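Hypothetical protein (PDB 2Q73) probably hydrolyses nucleoside triphosphates to the monophosphate and pyrophosphate, as a magnesium-binding, all-helical MazG-type house-cleaning enzyme. Local coordinates at residues E50-S54 with V55-L59. Numbering follows the deposited sequence.
Sequences ELKGS and VAEEL. With MG (magnesium ion), chain G.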
loop_
_atom_site.group_PDB
_atom_site.type_symbol
_atom_site.label_atom_id
_atom_site.label_comp_id
_atom_site.label_asym_id
_atom_site.label_seq_id
_atom_site.Cartn_x
_atom_site.Cartn_y
_atom_site.Cartn_z
ATOM N N GLU C 50 25.375 2.586 3.443
ATOM C CA GLU C 50 24.284 3.490 3.138
ATOM C C GLU C 50 22.993 2.738 2.813
ATOM O O GLU C 50 21.956 3.347 2.641
ATOM C CB GLU C 50 24.665 4.376 1.949
ATOM C CG GLU C 50 25.593 5.540 2.276
ATOM C CD GLU C 50 26.444 5.959 1.085
ATOM O OE1 GLU C 50 26.269 5.391 -0.022
ATOM O OE2 GLU C 50 27.303 6.857 1.258
ATOM N N LEU C 51 23.085 1.414 2.740
ATOM C CA LEU C 51 22.018 0.583 2.196
ATOM C C LEU C 51 20.728 0.615 3.015
ATOM O O LEU C 51 19.628 0.718 2.444
ATOM C CB LEU C 51 22.511 -0.862 1.995
ATOM C CG LEU C 51 21.546 -1.871 1.353
ATOM C CD1 LEU C 51 21.131 -1.457 -0.060
ATOM C CD2 LEU C 51 22.166 -3.271 1.339
ATOM N N LYS C 52 20.850 0.526 4.340
ATOM C CA LYS C 52 19.668 0.440 5.200
ATOM C C LYS C 52 18.821 1.686 5.063
ATOM O O LYS C 52 19.323 2.799 5.242
ATOM C CB LYS C 52 20.031 0.255 6.671
ATOM C CG LYS C 52 18.796 0.013 7.542
ATOM C CD LYS C 52 19.038 0.312 9.026
ATOM C CE LYS C 52 17.898 -0.276 9.873
ATOM N NZ LYS C 52 18.020 0.095 11.311
ATOM N N GLY C 53 17.547 1.473 4.748
ATOM C CA GLY C 53 16.572 2.548 4.585
ATOM C C GLY C 53 16.650 3.311 3.267
ATOM O O GLY C 53 15.859 4.235 3.042
ATOM N N SER C 54 17.601 2.953 2.404
ATOM C CA SER C 54 17.716 3.592 1.095
ATOM C C SER C 54 16.560 3.230 0.151
ATOM O O SER C 54 15.918 2.184 0.279
ATOM C CB SER C 54 19.040 3.237 0.427
ATOM O OG SER C 54 19.039 1.877 0.029
ATOM N N VAL C 55 16.305 4.100 -0.814
ATOM C CA VAL C 55 15.327 3.802 -1.850
ATOM C C VAL C 55 15.724 2.495 -2.562
ATOM O O VAL C 55 14.866 1.643 -2.824
ATOM C CB VAL C 55 15.189 4.992 -2.855
ATOM C CG1 VAL C 55 14.350 4.579 -4.071
ATOM C CG2 VAL C 55 14.497 6.203 -2.162
ATOM N N ALA C 56 17.012 2.332 -2.839
ATOM C CA ALA C 56 17.540 1.102 -3.466
ATOM C C ALA C 56 17.142 -0.155 -2.694
ATOM O O ALA C 56 16.634 -1.126 -3.283
ATOM C CB ALA C 56 19.073 1.185 -3.615
ATOM N N GLU C 57 17.367 -0.137 -1.382
ATOM C CA GLU C 57 17.003 -1.281 -0.539
ATOM C C GLU C 57 15.519 -1.563 -0.590
ATOM O O GLU C 57 15.108 -2.718 -0.752
ATOM C CB GLU C 57 17.451 -1.079 0.909
ATOM C CG GLU C 57 16.686 -1.911 1.917
ATOM C CD GLU C 57 17.434 -2.117 3.206
ATOM O OE1 GLU C 57 17.075 -1.462 4.213
ATOM O OE2 GLU C 57 18.383 -2.932 3.212
ATOM N N GLU C 58 14.700 -0.517 -0.470
ATOM C CA GLU C 58 13.264 -0.730 -0.405
ATOM C C GLU C 58 12.702 -1.212 -1.739
ATOM O O GLU C 58 11.818 -2.071 -1.741
ATOM C CB GLU C 58 12.511 0.522 0.104
ATOM C CG GLU C 58 13.087 1.107 1.415
ATOM C CD GLU C 58 13.355 0.090 2.531
ATOM O OE1 GLU C 58 12.798 -1.021 2.510
ATOM O OE2 GLU C 58 14.126 0.436 3.458
ATOM N N LEU C 59 13.222 -0.684 -2.856
ATOM C CA LEU C 59 12.835 -1.161 -4.198
ATOM C C LEU C 59 13.195 -2.637 -4.393
ATOM O O LEU C 59 12.364 -3.426 -4.869
ATOM C CB LEU C 59 13.457 -0.304 -5.310
ATOM C CG LEU C 59 12.872 1.108 -5.546
ATOM C CD1 LEU C 59 13.690 1.868 -6.562
ATOM C CD2 LEU C 59 11.387 1.081 -5.955
HETATM MG MG MG G . 12.707 -3.056 3.855
HETATM O O HOH W 1 14.290 -1.881 5.208
#
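Ser-54 and Glu-57 meet across the start of helix 55-72, where Ser-54 is the N-cap and a type II beta turn, Leu-51 to Ser-54, leads into the first helical turn. The Ser-54 hydroxyl takes the N-H of Glu-57, OG to N 3.0 Å, in a nearly straight capping bond of 163°. With chi1 at 71°, OG is tucked back over the serine's own backbone, from where it also donates to Leu-51 O, OG to O 2.7 Å. That carbonyl receives Ser-54 N as well, so one serine grips it twice, while the bond that OG accepts joins the turn to the helix. Behind the hydroxyl the packing is close: Glu-57 CB sits 3.2 Å from Leu-51 O, Ala-56 CB lies against OG, and Leu-51 CD1 reaches Glu-57 CB. Pro-46 packs on Leu-51, Ser-54 and Ala-56, and Leu-87 and Thr-80 of the second subunit pack on Leu-51 and Ala-56.

The looser, polar side is that of Lys-52 and the partly exposed Glu-57. The Glu-57 chain, CG anti to its own N (chi1 158°), runs beside the aliphatic start of Lys-52, whose extended chain is exposed to solvent. Its carboxylate receives Gly-53 N at OE1 (N to OE1 3.0 Å), the donor coming from above the carboxylate plane, while OE2 lies near Leu-51 CG, the two side chains crossing at about a right angle.

Buried Glu-58 links the cap to the four-carboxylate magnesium site completed by Glu-30, Glu-33 and Asp-61. Its N donates to Ser-54 O, the first i to i-4 hydrogen bond of the helix, and Gly-53, with positive phi, brings its CA to 3.4 Å from Glu-58 OE2. The two oxygens of the bent side chain divide the work: Glu-58 OE1 binds the magnesium ion at 2.4 Å, whereas OE2 accepts a hydrogen bond from a metal-coordinating water, water oxygen to OE2 2.9 Å.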